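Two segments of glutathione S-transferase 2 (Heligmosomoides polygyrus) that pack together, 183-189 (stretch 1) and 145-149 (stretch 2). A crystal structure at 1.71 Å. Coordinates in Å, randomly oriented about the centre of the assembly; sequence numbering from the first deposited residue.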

# COMPACT_ATOMS: atom_id res chain seq x y z
N ALA A 183 -18.89 -16.94 -2.05
CA ALA A 183 -19.40 -17.19 -0.72
C ALA A 183 -18.89 -16.07 0.20
O ALA A 183 -19.59 -15.52 1.04
CB ALA A 183 -18.85 -18.54 -0.22
N HIS A 184 -17.63 -15.73 -0.02
CA HIS A 184 -16.99 -14.65 0.76
C HIS A 184 -17.64 -13.31 0.47
O HIS A 184 -17.99 -12.58 1.38
CB HIS A 184 -15.48 -14.61 0.51
CG HIS A 184 -14.77 -13.42 1.08
ND1 HIS A 184 -14.64 -12.24 0.41
CD2 HIS A 184 -14.15 -13.26 2.28
CE1 HIS A 184 -13.95 -11.38 1.18
NE2 HIS A 184 -13.62 -12.00 2.30
N MET A 185 -17.85 -13.03 -0.80
CA MET A 185 -18.52 -11.82 -1.21
C MET A 185 -19.86 -11.71 -0.51
O MET A 185 -20.21 -10.64 0.04
CB MET A 185 -18.67 -11.82 -2.73
CG MET A 185 -19.16 -10.55 -3.33
SD MET A 185 -20.39 -10.82 -4.62
CE MET A 185 -21.54 -10.65 -3.37
N GLU A 186 -20.62 -12.81 -0.49
CA GLU A 186 -21.96 -12.73 0.10
C GLU A 186 -21.89 -12.57 1.61
O GLU A 186 -22.63 -11.78 2.19
CB GLU A 186 -22.75 -13.93 -0.28
CG GLU A 186 -23.02 -13.96 -1.76
CD GLU A 186 -24.05 -12.98 -2.32
OE1 GLU A 186 -24.24 -13.06 -3.56
OE2 GLU A 186 -24.68 -12.13 -1.63
N ARG A 187 -20.97 -13.28 2.22
CA ARG A 187 -20.82 -13.17 3.68
C ARG A 187 -20.49 -11.76 4.07
O ARG A 187 -21.04 -11.21 5.00
CB ARG A 187 -19.66 -14.07 4.06
CG ARG A 187 -19.21 -14.07 5.45
CD ARG A 187 -17.96 -14.97 5.58
NE ARG A 187 -18.24 -16.39 5.21
CZ ARG A 187 -17.67 -17.12 4.24
NH1 ARG A 187 -16.70 -16.70 3.37
NH2 ARG A 187 -18.11 -18.36 4.14
N ILE A 188 -19.56 -11.16 3.35
CA ILE A 188 -19.11 -9.81 3.70
C ILE A 188 -20.22 -8.80 3.46
O ILE A 188 -20.48 -7.94 4.25
CB ILE A 188 -17.83 -9.44 2.95
CG1 ILE A 188 -16.71 -10.39 3.31
CG2 ILE A 188 -17.40 -8.00 3.29
CD1 ILE A 188 -16.45 -10.54 4.82
N GLN A 189 -20.84 -8.91 2.32
CA GLN A 189 -21.81 -7.90 1.92
C GLN A 189 -23.15 -8.05 2.61
O GLN A 189 -23.95 -7.10 2.54
CB GLN A 189 -21.95 -7.81 0.41
CG GLN A 189 -20.58 -7.44 -0.26
CD GLN A 189 -20.63 -6.24 -1.13
OE1 GLN A 189 -19.85 -5.23 -0.98
NE2 GLN A 189 -21.52 -6.29 -2.06
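Stretch 2 145-149: SGFLV

A short irregular segment, 145-149, lies against one side of a helix, 183-189, in a small, mixed contact: the backbone of Gly146 meets His184 and Arg187, and the side chains of Phe147 and Leu148 reach Ile188 and His184. The two stretches belong to the same chain, at least 36 residues apart in sequence where they touch, and together they bury 248 Å².

Stretch 1 is helical throughout and continues a helix that begins earlier in the chain; the backbone bonds Arg187 N to Ala183 O, Ile188 N to His184 O and Gln189 N to Met185 O, each 2.9 Å, hold its successive turns. Stretch 2 forms neither regular helix nor strand, so no crossing angle describes the pair. Its backbone changes conformation at almost every step, from -77/-23 at Ser145 through 94/-7 at Gly146 to -97/165 at Phe147 and -68/-42 at Leu148. The bend is braced from within by a hydrogen bond from Phe147 N to Ser145 OG, 3.2 Å long with an N-H...O angle of 163°, which spans Gly146.

The backbones come nearest where the CA atoms of His184 and Gly146 lie 6.6 Å apart. From Ser145 to Val149 the segment runs roughly across the helix, moving off after Gly146. On the helix, His184, Arg187 and Ile188 supply the contact, the spacing of three and four residues that brings side chains to one side of a helix; Met185, Glu186 and Gln189 are out of reach.

Gly146 fits into the space beside Arg187, whose CA-to-CB bond points toward stretch 2. The guanidinium places one face over Gly146 CA, and Arg187 NH1 comes within 2.8 Å of Gly146 O. A side chain would not fit here: an ideal CB on Gly146 would stand 2.8 Å from Arg187 NE, a clash. The positive phi makes the same demand independently, since that CB would also be jammed against the carbonyl oxygen of Ser145.

The Gly146 carbonyl is approached by the histidine. His184, with chi1 t and its CA-to-CB bond also toward stretch 2, brings its ring edge to the backbone, with CD2 3.4 Å from Gly146 O and 4.4 Å from Phe147 CA. Farther along the ring, His184 NE2 lies 3.9 Å from Leu148 CG, an oblique approach; this nitrogen has its hydrogen-bonding partner elsewhere in the structure. The CA-to-CB bond of Leu148 runs sideways, but the end of its side chain comes nearer to the helix.

Phe147 starts out away from the helix, yet with chi1 m the end of its side chain comes back to it. The apolar part of the contact is made there: Ile188 CD1 sits at the edge of the phenyl ring, 3.9 Å from Phe147 CE2. The CA-to-CB bond of Ile188 points sideways, its m, m side chain bringing CD1 within reach. Arg187 CD adds a looser, oblique approach to the same ring atom, 4.4 Å from Phe147 CE2. Ala183 and Val149 take no part.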

# COMPACT_ATOMS: atom_id res chain seq x y z
N SER A 145 -12.37 -19.66 9.01
CA SER A 145 -13.27 -18.65 9.51
C SER A 145 -14.22 -18.08 8.47
O SER A 145 -15.27 -17.54 8.83
CB SER A 145 -12.46 -17.51 10.12
OG SER A 145 -11.79 -16.76 9.12
N GLY A 146 -13.84 -18.17 7.22
CA GLY A 146 -14.54 -17.54 6.12
C GLY A 146 -14.04 -16.16 5.70
O GLY A 146 -14.48 -15.64 4.72
N PHE A 147 -13.10 -15.62 6.47
CA PHE A 147 -12.40 -14.39 6.16
C PHE A 147 -11.09 -14.65 5.50
O PHE A 147 -10.61 -15.82 5.46
CB PHE A 147 -12.21 -13.54 7.42
CG PHE A 147 -13.49 -13.27 8.13
CD1 PHE A 147 -13.78 -13.92 9.32
CD2 PHE A 147 -14.45 -12.44 7.59
CE1 PHE A 147 -14.97 -13.72 9.96
CE2 PHE A 147 -15.69 -12.26 8.22
CZ PHE A 147 -15.93 -12.85 9.43
N LEU A 148 -10.53 -13.61 4.90
CA LEU A 148 -9.24 -13.74 4.21
C LEU A 148 -8.09 -14.02 5.16
O LEU A 148 -7.23 -14.86 4.87
CB LEU A 148 -9.00 -12.56 3.33
CG LEU A 148 -9.78 -12.55 2.01
CD1 LEU A 148 -9.70 -11.25 1.37
CD2 LEU A 148 -9.20 -13.63 1.13
N VAL A 149 -8.06 -13.32 6.31
CA VAL A 149 -6.97 -13.40 7.30
C VAL A 149 -7.56 -13.44 8.65
O VAL A 149 -8.38 -12.56 9.02
CB VAL A 149 -5.94 -12.18 7.21
CG1 VAL A 149 -4.89 -12.23 8.27
CG2 VAL A 149 -5.28 -12.16 5.83